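Local coordinates for uncharacterized protein POB3N (Chaetomium thermophilum var. thermophilum, PDB 4KHB) that probably serves as the Pob3 N-terminal, Spt16-binding part of FACT, a histone chaperone thought to reorganize nucleosomes during transcription, replication and repair, at residues 53-56 and 61-64; 72-77 and 168-173; 139-144 and 149-154. All blocks are in the same frame, centred on the assembly; numbering follows the deposited sequence.

Contact 1: 53-56 and 61-64; sequences QWSR and YEVK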
ATOM      1  N   GLN H  53      -3.788  -7.886  12.001  1.00  8.94           N
ATOM      2  CA  GLN H  53      -4.697  -6.818  11.600  1.00 12.44           C
ATOM      3  C   GLN H  53      -5.650  -7.286  10.506  1.00 12.83           C
ATOM      4  O   GLN H  53      -5.272  -8.063   9.625  1.00 11.74           O
ATOM      5  CB  GLN H  53      -3.919  -5.586  11.118  1.00 10.35           C
ATOM      6  CG  GLN H  53      -3.044  -4.927  12.178  1.00 14.27           C
ATOM      7  CD  GLN H  53      -2.198  -3.802  11.610  1.00 18.90           C
ATOM      8  OE1 GLN H  53      -2.244  -3.521  10.412  1.00 21.83           O
ATOM      9  NE2 GLN H  53      -1.422  -3.152  12.469  1.00 23.27           N
ATOM     10  N   TRP H  54      -6.887  -6.801  10.567  1.00  8.54           N
ATOM     11  CA  TRP H  54      -7.912  -7.157   9.597  1.00  8.42           C
ATOM     12  C   TRP H  54      -8.348  -5.903   8.845  1.00 12.70           C
ATOM     13  O   TRP H  54      -8.741  -4.912   9.467  1.00 14.82           O
ATOM     14  CB  TRP H  54      -9.094  -7.772  10.343  1.00 10.26           C
ATOM     15  CG  TRP H  54     -10.348  -7.935   9.551  1.00 12.41           C
ATOM     16  CD1 TRP H  54     -11.417  -7.086   9.521  1.00 16.09           C
ATOM     17  CD2 TRP H  54     -10.685  -9.035   8.702  1.00 11.95           C
ATOM     18  NE1 TRP H  54     -12.393  -7.586   8.691  1.00 15.47           N
ATOM     19  CE2 TRP H  54     -11.966  -8.783   8.177  1.00 15.97           C
ATOM     20  CE3 TRP H  54     -10.024 -10.208   8.332  1.00 10.05           C
ATOM     21  CZ2 TRP H  54     -12.598  -9.663   7.297  1.00 16.08           C
ATOM     22  CZ3 TRP H  54     -10.650 -11.077   7.459  1.00 11.49           C
ATOM     23  CH2 TRP H  54     -11.923 -10.805   6.955  1.00 11.42           C
ATOM     24  N   SER H  55      -8.285  -5.946   7.514  1.00  9.65           N
ATOM     25  CA  SER H  55      -8.684  -4.802   6.694  1.00 13.99           C
ATOM     26  C   SER H  55      -9.006  -5.186   5.252  1.00 15.43           C
ATOM     27  O   SER H  55      -8.683  -6.287   4.797  1.00 12.38           O
ATOM     28  CB  SER H  55      -7.596  -3.722   6.710  1.00 13.63           C
ATOM     29  OG  SER H  55      -6.438  -4.154   6.015  1.00 15.26           O
ATOM     30  N   ARG H  56      -9.645  -4.268   4.533  1.00 17.77           N
ATOM     31  CA  ARG H  56     -10.011  -4.504   3.141  1.00 23.30           C
ATOM     32  C   ARG H  56      -8.858  -4.160   2.204  1.00 20.51           C
ATOM     33  O   ARG H  56      -8.227  -3.112   2.339  1.00 21.81           O
ATOM     34  CB  ARG H  56     -11.252  -3.690   2.769  1.00 25.03           C
ATOM     35  CG  ARG H  56     -11.710  -3.879   1.332  1.00 28.64           C
ATOM     36  CD  ARG H  56     -12.923  -4.792   1.255  1.00 38.79           C
ATOM     37  NE  ARG H  56     -13.546  -4.763  -0.065  1.00 49.38           N
ATOM     38  CZ  ARG H  56     -14.776  -4.317  -0.300  1.00 54.38           C
ATOM     39  NH1 ARG H  56     -15.521  -3.860   0.698  1.00 46.02           N
ATOM     40  NH2 ARG H  56     -15.262  -4.327  -1.534  1.00 50.92           N
ATOM     41  N   TYR H  61     -10.602  -9.254   1.655  1.00 15.48           N
ATOM     42  CA  TYR H  61     -10.051  -8.900   2.960  1.00 15.27           C
ATOM     43  C   TYR H  61      -8.717  -9.505   3.365  1.00 15.31           C
ATOM     44  O   TYR H  61      -8.401 -10.549   2.993  1.00 13.14           O
ATOM     45  CB  TYR H  61     -11.024  -9.224   4.052  1.00 14.88           C
ATOM     46  CG  TYR H  61     -12.162  -8.346   4.006  1.00 22.66           C
ATOM     47  CD1 TYR H  61     -13.154  -8.572   3.110  1.00 23.97           C
ATOM     48  CD2 TYR H  61     -12.267  -7.278   4.841  1.00 20.21           C
ATOM     49  CE1 TYR H  61     -14.164  -7.775   3.025  1.00 31.64           C
ATOM     50  CE2 TYR H  61     -13.285  -6.475   4.767  1.00 22.73           C
ATOM     51  CZ  TYR H  61     -14.239  -6.731   3.848  1.00 35.30           C
ATOM     52  OH  TYR H  61     -15.305  -5.944   3.723  1.00 44.83           O
ATOM     53  N   GLU H  62      -7.956  -8.784   4.140  1.00 11.52           N
ATOM     54  CA  GLU H  62      -6.584  -9.168   4.426  1.00 12.76           C
ATOM     55  C   GLU H  62      -6.356  -9.413   5.911  1.00 12.70           C
ATOM     56  O   GLU H  62      -6.784  -8.618   6.751  1.00 11.09           O
ATOM     57  CB  GLU H  62      -5.632  -8.072   3.931  1.00 12.36           C
ATOM     58  CG  GLU H  62      -4.160  -8.330   4.220  1.00 16.31           C
ATOM     59  CD  GLU H  62      -3.297  -7.107   3.979  1.00 20.79           C
ATOM     60  OE1 GLU H  62      -3.318  -6.184   4.820  1.00 21.31           O
ATOM     61  OE2 GLU H  62      -2.596  -7.071   2.946  1.00 20.90           O
ATOM     62  N   VAL H  63      -5.681 -10.513   6.229  1.00 10.02           N
ATOM     63  CA  VAL H  63      -5.124 -10.704   7.560  1.00  9.30           C
ATOM     64  C   VAL H  63      -3.637 -10.403   7.471  1.00 12.50           C
ATOM     65  O   VAL H  63      -2.900 -11.094   6.765  1.00 10.66           O
ATOM     66  CB  VAL H  63      -5.323 -12.141   8.073  1.00  8.08           C
ATOM     67  CG1 VAL H  63      -4.576 -12.345   9.382  1.00 11.80           C
ATOM     68  CG2 VAL H  63      -6.798 -12.439   8.256  1.00 10.24           C
ATOM     69  N   LYS H  64      -3.200  -9.361   8.170  1.00 13.01           N
ATOM     70  CA  LYS H  64      -1.785  -9.018   8.211  1.00 11.27           C
ATOM     71  C   LYS H  64      -1.199  -9.526   9.515  1.00  9.77           C
ATOM     72  O   LYS H  64      -1.622  -9.105  10.595  1.00 11.77           O
ATOM     73  CB  LYS H  64      -1.592  -7.503   8.091  1.00 14.02           C
ATOM     74  CG  LYS H  64      -0.142  -7.056   7.989  1.00 18.86           C
ATOM     75  CD  LYS H  64      -0.003  -5.583   8.342  1.00 17.02           C
ATOM     76  CE  LYS H  64      -0.599  -4.703   7.258  1.00 24.30           C
ATOM     77  NZ  LYS H  64       0.146  -3.424   7.098  1.00 27.81           N
TER
HETATM   78  O   HOH W   1      -4.720  -5.962   7.212  1.00 13.87           O
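Y61 covers one face of the W54 indole with its CB rather than with its ring: this carbon sits 3.8 Å from the centroid of the indole six-membered ring, a CH-pi contact. The phenol continues almost parallel to the indole, planes 9° apart, but is slid so far that the rings barely overlap. At the edge of the indole, in its plane, is V63 CG2, 3.9 Å from W54 CE3. R56 supplies the next layer, its CD lying over one face of the Y61 ring, 3.5 Å from CZ of Y61. With CG opposite the backbone N (chi1 168°), W54 brings its six-membered ring across to the neighbouring strand, while Y83 and L86 of the helix 83-92 region pack against it as well. The segments form a beta hairpin in the N-terminal PH-like domain, whose C-terminal helix, as in PH domains generally, caps one end of the bent barrel. Q53 pairs with K64 and S55 with E62 as antiparallel hydrogen-bonded pairs; E62 N lies 2.7 Å from S55 O. On the face bearing S55 and E62, a water lies 2.8 Å from both S55 OG and E62 OE1 and bridges them, though it has more acceptors within reach than protons to give. S55 OG is also bonded to R43 of the SPT16D chain, and E62 OE2 to Q74. Alongside them Q53 and K64 point the same way, with Q53 OE1 3.7 Å from K64 CD, and the ammonium of K64 reaches E119 in a salt bridge.

Contact 2: 72-77 and 168-173; sequences VIQLDG and SKKASA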
ATOM      1  N   VAL H  72       6.247  -8.796   8.267  1.00 16.97           N
ATOM      2  CA  VAL H  72       4.806  -8.885   8.030  1.00 21.45           C
ATOM      3  C   VAL H  72       4.432 -10.006   7.058  1.00 17.47           C
ATOM      4  O   VAL H  72       5.093 -10.203   6.035  1.00 17.27           O
ATOM      5  CB  VAL H  72       4.207  -7.540   7.532  1.00 22.05           C
ATOM      6  CG1 VAL H  72       4.179  -6.520   8.651  1.00 30.70           C
ATOM      7  CG2 VAL H  72       4.992  -7.008   6.346  1.00 19.79           C
ATOM      8  N   ILE H  73       3.375 -10.742   7.392  1.00 16.84           N
ATOM      9  CA  ILE H  73       2.837 -11.766   6.503  1.00 15.49           C
ATOM     10  C   ILE H  73       1.449 -11.318   6.060  1.00 12.31           C
ATOM     11  O   ILE H  73       0.561 -11.109   6.891  1.00  9.55           O
ATOM     12  CB  ILE H  73       2.737 -13.135   7.206  1.00 16.08           C
ATOM     13  CG1 ILE H  73       4.116 -13.571   7.706  1.00 22.98           C
ATOM     14  CG2 ILE H  73       2.174 -14.186   6.253  1.00 14.22           C
ATOM     15  CD1 ILE H  73       5.142 -13.739   6.595  1.00 18.79           C
ATOM     16  N   GLN H  74       1.270 -11.158   4.751  1.00 13.07           N
ATOM     17  CA  GLN H  74       0.004 -10.683   4.208  1.00 14.10           C
ATOM     18  C   GLN H  74      -0.823 -11.795   3.567  1.00  9.94           C
ATOM     19  O   GLN H  74      -0.393 -12.429   2.600  1.00 10.37           O
ATOM     20  CB  GLN H  74       0.254  -9.550   3.204  1.00 11.26           C
ATOM     21  CG  GLN H  74       0.682  -8.236   3.845  1.00 19.46           C
ATOM     22  CD  GLN H  74       1.212  -7.235   2.839  1.00 23.48           C
ATOM     23  OE1 GLN H  74       2.422  -7.027   2.727  1.00 19.96           O
ATOM     24  NE2 GLN H  74       0.308  -6.619   2.088  1.00 17.58           N
ATOM     25  N   LEU H  75      -2.008 -12.023   4.127  1.00 15.02           N
ATOM     26  CA  LEU H  75      -2.954 -12.985   3.581  1.00 12.84           C
ATOM     27  C   LEU H  75      -4.263 -12.292   3.203  1.00 16.00           C
ATOM     28  O   LEU H  75      -5.055 -11.944   4.088  1.00 15.00           O
ATOM     29  CB  LEU H  75      -3.236 -14.077   4.617  1.00 12.73           C
ATOM     30  CG  LEU H  75      -2.049 -14.869   5.167  1.00 15.95           C
ATOM     31  CD1 LEU H  75      -2.418 -15.536   6.480  1.00 13.99           C
ATOM     32  CD2 LEU H  75      -1.584 -15.907   4.169  1.00 16.82           C
ATOM     33  N   ASP H  76      -4.497 -12.087   1.907  1.00 14.79           N
ATOM     34  CA  ASP H  76      -5.761 -11.491   1.472  1.00 18.49           C
ATOM     35  C   ASP H  76      -6.550 -12.456   0.583  1.00 17.10           C
ATOM     36  O   ASP H  76      -5.992 -13.406   0.030  1.00 16.03           O
ATOM     37  CB  ASP H  76      -5.566 -10.118   0.803  1.00 23.27           C
ATOM     38  CG  ASP H  76      -4.738 -10.182  -0.467  1.00 32.96           C
ATOM     39  OD1 ASP H  76      -4.215 -11.266  -0.801  1.00 43.24           O
ATOM     40  OD2 ASP H  76      -4.612  -9.135  -1.140  1.00 42.06           O
ATOM     41  N   GLY H  77      -7.848 -12.197   0.449  1.00 17.95           N
ATOM     42  CA  GLY H  77      -8.734 -13.058  -0.313  1.00 16.07           C
ATOM     43  C   GLY H  77      -9.802 -13.650   0.585  1.00 17.21           C
ATOM     44  O   GLY H  77     -10.643 -14.435   0.139  1.00 16.32           O
ATOM     45  N   SER H 168      12.816  -6.674  -4.266  1.00 31.02           N
ATOM     46  CA  SER H 168      11.516  -6.223  -3.776  1.00 27.22           C
ATOM     47  C   SER H 168      10.505  -7.018  -4.600  1.00 27.06           C
ATOM     48  O   SER H 168      10.128  -6.602  -5.698  1.00 25.28           O
ATOM     49  CB  SER H 168      11.384  -4.708  -3.951  1.00 19.61           C
ATOM     50  OG  SER H 168      12.448  -4.023  -3.314  1.00 22.06           O
ATOM     51  N   LYS H 169      10.062  -8.154  -4.065  1.00 24.92           N
ATOM     52  CA  LYS H 169       9.013  -8.956  -4.694  1.00 31.61           C
ATOM     53  C   LYS H 169       7.601  -8.360  -4.636  1.00 25.62           C
ATOM     54  O   LYS H 169       6.834  -8.500  -5.592  1.00 24.34           O
ATOM     55  CB  LYS H 169       9.031 -10.393  -4.155  1.00 27.57           C
ATOM     56  CG  LYS H 169      10.427 -10.877  -3.774  1.00 42.24           C
ATOM     57  CD  LYS H 169      10.406 -12.193  -3.006  1.00 50.10           C
ATOM     58  CE  LYS H 169      11.802 -12.552  -2.491  1.00 48.90           C
ATOM     59  NZ  LYS H 169      11.917 -12.470  -1.010  1.00 50.67           N
ATOM     60  N   LYS H 170       7.248  -7.709  -3.531  1.00 20.70           N
ATOM     61  CA  LYS H 170       5.912  -7.125  -3.418  1.00 25.06           C
ATOM     62  C   LYS H 170       5.779  -5.849  -4.242  1.00 19.78           C
ATOM     63  O   LYS H 170       4.681  -5.484  -4.659  1.00 20.42           O
ATOM     64  CB  LYS H 170       5.544  -6.848  -1.956  1.00 20.73           C
ATOM     65  CG  LYS H 170       5.370  -8.092  -1.098  1.00 24.54           C
ATOM     66  CD  LYS H 170       4.919  -7.720   0.309  1.00 24.69           C
ATOM     67  CE  LYS H 170       4.619  -8.961   1.132  1.00 18.47           C
ATOM     68  NZ  LYS H 170       4.198  -8.640   2.523  1.00 24.10           N
ATOM     69  N   ALA H 171       6.898  -5.171  -4.473  1.00 18.07           N
ATOM     70  CA  ALA H 171       6.899  -3.987  -5.321  1.00 21.70           C
ATOM     71  C   ALA H 171       6.663  -4.361  -6.780  1.00 23.01           C
ATOM     72  O   ALA H 171       6.150  -3.558  -7.560  1.00 17.09           O
ATOM     73  CB  ALA H 171       8.209  -3.229  -5.171  1.00 13.29           C
ATOM     74  N   SER H 172       7.044  -5.585  -7.138  1.00 20.92           N
ATOM     75  CA  SER H 172       6.983  -6.038  -8.525  1.00 26.07           C
ATOM     76  C   SER H 172       5.834  -7.008  -8.783  1.00 25.20           C
ATOM     77  O   SER H 172       5.709  -7.544  -9.885  1.00 27.95           O
ATOM     78  CB  SER H 172       8.311  -6.688  -8.931  1.00 23.89           C
ATOM     79  OG  SER H 172       8.551  -7.871  -8.191  1.00 26.15           O
ATOM     80  N   ALA H 173       4.991  -7.227  -7.780  1.00 26.68           N
ATOM     81  CA  ALA H 173       3.903  -8.188  -7.918  1.00 28.23           C
ATOM     82  C   ALA H 173       2.811  -7.640  -8.823  1.00 33.53           C
ATOM     83  O   ALA H 173       2.074  -8.398  -9.459  1.00 36.20           O
ATOM     84  CB  ALA H 173       3.336  -8.545  -6.557  1.00 23.89           C
TER
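V72 meets K170 at the margin of the contact: its CG2 methyl lies 4.2 Å from the lysine NZ, a loose approach of carbon to ammonium. Two residues on, Q74 supplies the one polar link. Its OE1 accepts a hydrogen bond from K170 NZ, modelled at 2.4 Å, so short that the exact placing of the two ends is doubtful. The two side chains cross at an angle, and the lysine's CE also approaches OE1, at 3.3 Å. The CA atoms of Q74 and K170 are 10.3 Å apart, and the two extended side chains span this together, the lysine with chi2 to chi4 all near 180°. The same ammonium forms a salt bridge with D16, whose carboxylate also accepts the backbone N-H of Q74, so strand and lysine share one acidic anchor. The side-chain NE2 of Q74 is occupied too, donating to E62 OE2 and to M41 O of the SPT16D chain. A buried lysine reaching from a loop of the second PH-like domain to a sheet strand of the first is thus an interdomain polar bridge, set in the tandem PH-like architecture of the SSRP1/Pob3 family and bordered by the Spt16 partner.

Contact 3: 139-144 and 149-154; sequences NTNLAG and AVEFAP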
ATOM      1  N   ASN H 139      16.899   0.858  -0.610  1.00 16.44           N
ATOM      2  CA  ASN H 139      17.693   1.956  -0.074  1.00 15.54           C
ATOM      3  C   ASN H 139      16.879   3.100   0.515  1.00 16.33           C
ATOM      4  O   ASN H 139      15.731   3.336   0.129  1.00 15.99           O
ATOM      5  CB  ASN H 139      18.636   2.507  -1.150  1.00 21.20           C
ATOM      6  CG  ASN H 139      20.094   2.268  -0.828  1.00 26.45           C
ATOM      7  OD1 ASN H 139      20.655   1.234  -1.184  1.00 44.44           O
ATOM      8  ND2 ASN H 139      20.718   3.225  -0.152  1.00 33.21           N
ATOM      9  N   THR H 140      17.497   3.807   1.453  1.00 16.57           N
ATOM     10  CA  THR H 140      16.897   4.980   2.065  1.00 20.28           C
ATOM     11  C   THR H 140      17.912   6.094   1.912  1.00 28.37           C
ATOM     12  O   THR H 140      19.046   5.985   2.387  1.00 33.06           O
ATOM     13  CB  THR H 140      16.574   4.762   3.554  1.00 23.38           C
ATOM     14  OG1 THR H 140      15.752   3.596   3.704  1.00 28.99           O
ATOM     15  CG2 THR H 140      15.837   5.968   4.118  1.00 23.95           C
ATOM     16  N   ASN H 141      17.502   7.169   1.251  1.00 25.01           N
ATOM     17  CA  ASN H 141      18.415   8.255   0.938  1.00 27.25           C
ATOM     18  C   ASN H 141      17.856   9.630   1.259  1.00 24.88           C
ATOM     19  O   ASN H 141      16.669   9.900   1.042  1.00 26.25           O
ATOM     20  CB  ASN H 141      18.824   8.198  -0.541  1.00 31.80           C
ATOM     21  CG  ASN H 141      19.908   7.169  -0.812  1.00 35.56           C
ATOM     22  OD1 ASN H 141      20.836   7.006  -0.021  1.00 38.71           O
ATOM     23  ND2 ASN H 141      19.793   6.468  -1.934  1.00 43.37           N
ATOM     24  N   LEU H 142      18.732  10.494   1.760  1.00 19.86           N
ATOM     25  CA  LEU H 142      18.437  11.914   1.895  1.00 21.64           C
ATOM     26  C   LEU H 142      18.520  12.511   0.505  1.00 19.35           C
ATOM     27  O   LEU H 142      19.541  12.381  -0.174  1.00 25.63           O
ATOM     28  CB  LEU H 142      19.445  12.603   2.820  1.00 21.40           C
ATOM     29  CG  LEU H 142      19.116  14.028   3.281  1.00 22.82           C
ATOM     30  CD1 LEU H 142      18.025  14.045   4.327  1.00 26.46           C
ATOM     31  CD2 LEU H 142      20.364  14.751   3.790  1.00 22.91           C
ATOM     32  N   ALA H 143      17.450  13.174   0.085  1.00 20.99           N
ATOM     33  CA  ALA H 143      17.355  13.673  -1.278  1.00 23.99           C
ATOM     34  C   ALA H 143      17.451  15.188  -1.337  1.00 24.85           C
ATOM     35  O   ALA H 143      17.453  15.778  -2.420  1.00 35.17           O
ATOM     36  CB  ALA H 143      16.062  13.199  -1.917  1.00 19.88           C
ATOM     37  N   GLY H 144      17.518  15.810  -0.165  1.00 22.90           N
ATOM     38  CA  GLY H 144      17.620  17.254  -0.059  1.00 20.26           C
ATOM     39  C   GLY H 144      17.124  17.659   1.313  1.00 36.97           C
ATOM     40  O   GLY H 144      17.177  16.857   2.250  1.00 39.58           O
ATOM     41  N   ALA H 149      14.260   9.698   0.273  1.00 20.28           N
ATOM     42  CA  ALA H 149      13.874   8.826  -0.830  1.00 20.64           C
ATOM     43  C   ALA H 149      13.907   7.371  -0.384  1.00 19.22           C
ATOM     44  O   ALA H 149      14.905   6.913   0.177  1.00 17.17           O
ATOM     45  CB  ALA H 149      14.794   9.040  -2.025  1.00 17.64           C
ATOM     46  N   VAL H 150      12.820   6.647  -0.636  1.00 13.74           N
ATOM     47  CA  VAL H 150      12.760   5.224  -0.324  1.00 12.47           C
ATOM     48  C   VAL H 150      12.688   4.457  -1.635  1.00 10.81           C
ATOM     49  O   VAL H 150      11.700   4.553  -2.366  1.00 13.39           O
ATOM     50  CB  VAL H 150      11.540   4.878   0.553  1.00 12.57           C
ATOM     51  CG1 VAL H 150      11.510   3.392   0.856  1.00 11.56           C
ATOM     52  CG2 VAL H 150      11.569   5.677   1.840  1.00  7.80           C
ATOM     53  N   GLU H 151      13.739   3.697  -1.927  1.00 17.36           N
ATOM     54  CA  GLU H 151      13.872   3.043  -3.226  1.00 17.87           C
ATOM     55  C   GLU H 151      13.656   1.537  -3.171  1.00 13.32           C
ATOM     56  O   GLU H 151      13.964   0.883  -2.171  1.00 14.23           O
ATOM     57  CB  GLU H 151      15.234   3.357  -3.854  1.00 16.77           C
ATOM     58  CG  GLU H 151      15.826   4.692  -3.430  1.00 26.81           C
ATOM     59  CD  GLU H 151      17.028   5.081  -4.266  1.00 39.56           C
ATOM     60  OE1 GLU H 151      17.685   6.087  -3.930  1.00 48.84           O
ATOM     61  OE2 GLU H 151      17.309   4.386  -5.264  1.00 47.10           O
ATOM     62  N   PHE H 152      13.122   0.997  -4.262  1.00 11.72           N
ATOM     63  CA  PHE H 152      12.852  -0.428  -4.358  1.00 15.64           C
ATOM     64  C   PHE H 152      13.615  -1.051  -5.520  1.00 16.94           C
ATOM     65  O   PHE H 152      14.025  -0.354  -6.451  1.00 19.55           O
ATOM     66  CB  PHE H 152      11.349  -0.659  -4.516  1.00 11.93           C
ATOM     67  CG  PHE H 152      10.526   0.013  -3.457  1.00 16.40           C
ATOM     68  CD1 PHE H 152      10.326  -0.598  -2.228  1.00 14.84           C
ATOM     69  CD2 PHE H 152       9.961   1.261  -3.686  1.00 14.67           C
ATOM     70  CE1 PHE H 152       9.571   0.020  -1.245  1.00 15.60           C
ATOM     71  CE2 PHE H 152       9.208   1.884  -2.708  1.00 15.43           C
ATOM     72  CZ  PHE H 152       9.010   1.263  -1.486  1.00 12.89           C
ATOM     73  N   ALA H 153      13.803  -2.365  -5.463  1.00 19.00           N
ATOM     74  CA  ALA H 153      14.467  -3.097  -6.537  1.00 23.44           C
ATOM     75  C   ALA H 153      13.528  -4.146  -7.102  1.00 24.51           C
ATOM     76  O   ALA H 153      13.668  -5.333  -6.799  1.00 29.00           O
ATOM     77  CB  ALA H 153      15.737  -3.753  -6.026  1.00 24.08           C
ATOM     78  N   PRO H 154      12.558  -3.712  -7.921  1.00 25.35           N
ATOM     79  CA  PRO H 154      11.583  -4.656  -8.470  1.00 24.87           C
ATOM     80  C   PRO H 154      12.221  -5.568  -9.510  1.00 28.31           C
ATOM     81  O   PRO H 154      11.724  -6.668  -9.754  1.00 35.52           O
ATOM     82  CB  PRO H 154      10.547  -3.738  -9.123  1.00 23.31           C
ATOM     83  CG  PRO H 154      11.323  -2.519  -9.501  1.00 22.21           C
ATOM     84  CD  PRO H 154      12.314  -2.334  -8.386  1.00 22.75           C
TER
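The side chains of N141 and E151, which belong to successive hydrogen-bonded pairs, are joined diagonally: ND2 of N141 donates to OE1 of E151 over 2.9 Å. The two flat groups are turned 69° against each other. The carboxylate oxygen lies close to the plane of the amide, but the nitrogen approaches from above the carboxylate plane, 47° out of it. In N141, CG lies opposite the carbonyl carbon (chi1 -80°), which lets the amide reach across to E151 rather than to its direct neighbour A149. This link would be expected to leave the carboxylate slightly stabilised as the anion. Beneath it runs the backbone ladder. N141 and A149 exchange two backbone bonds, N141 N to A149 O at 2.8 Å and a return bond modelled doubtfully short. E151 N reaches N139 O at 2.9 Å, whereas the return bond from N139 N to E151 O is weak. The segments are the arms of an antiparallel beta hairpin in the second PH-like domain, with strand 147-152 between strands 137-144 and 177-184. Between the bonded pairs, T140 and V150 form a non-hydrogen-bonded pair, where T140 CA makes a C-H contact with A149 O at 3.4 Å. On the face carrying N141 and A149 the packing is thin: the methyls of A143 and A149 are 4.3 Å apart, and E180 of strand 177-184 also touches A149. V150 projects to the other face with T140 and packs on I137.

Overall arrangement
From the N terminus, contact 1 closes first, joining strands 51-56 and 61-66 as a short hairpin loop. The chain then enters strand 72-78, the next neighbour in the same sheet, and contacts 1 and 2 touch there through V63 with L75 and E62 with Q74. Contact 2 closes a much longer loop of 90 residues, returning from the second PH-like domain to the first. Contact 3 closes a second short hairpin nested inside that loop; S168 bonds to the backbone of A153 where the two meet. Contacts 1 and 3 follow in series, each within its own domain, about 27 Å apart between centres, and contact 2 ties the domains together.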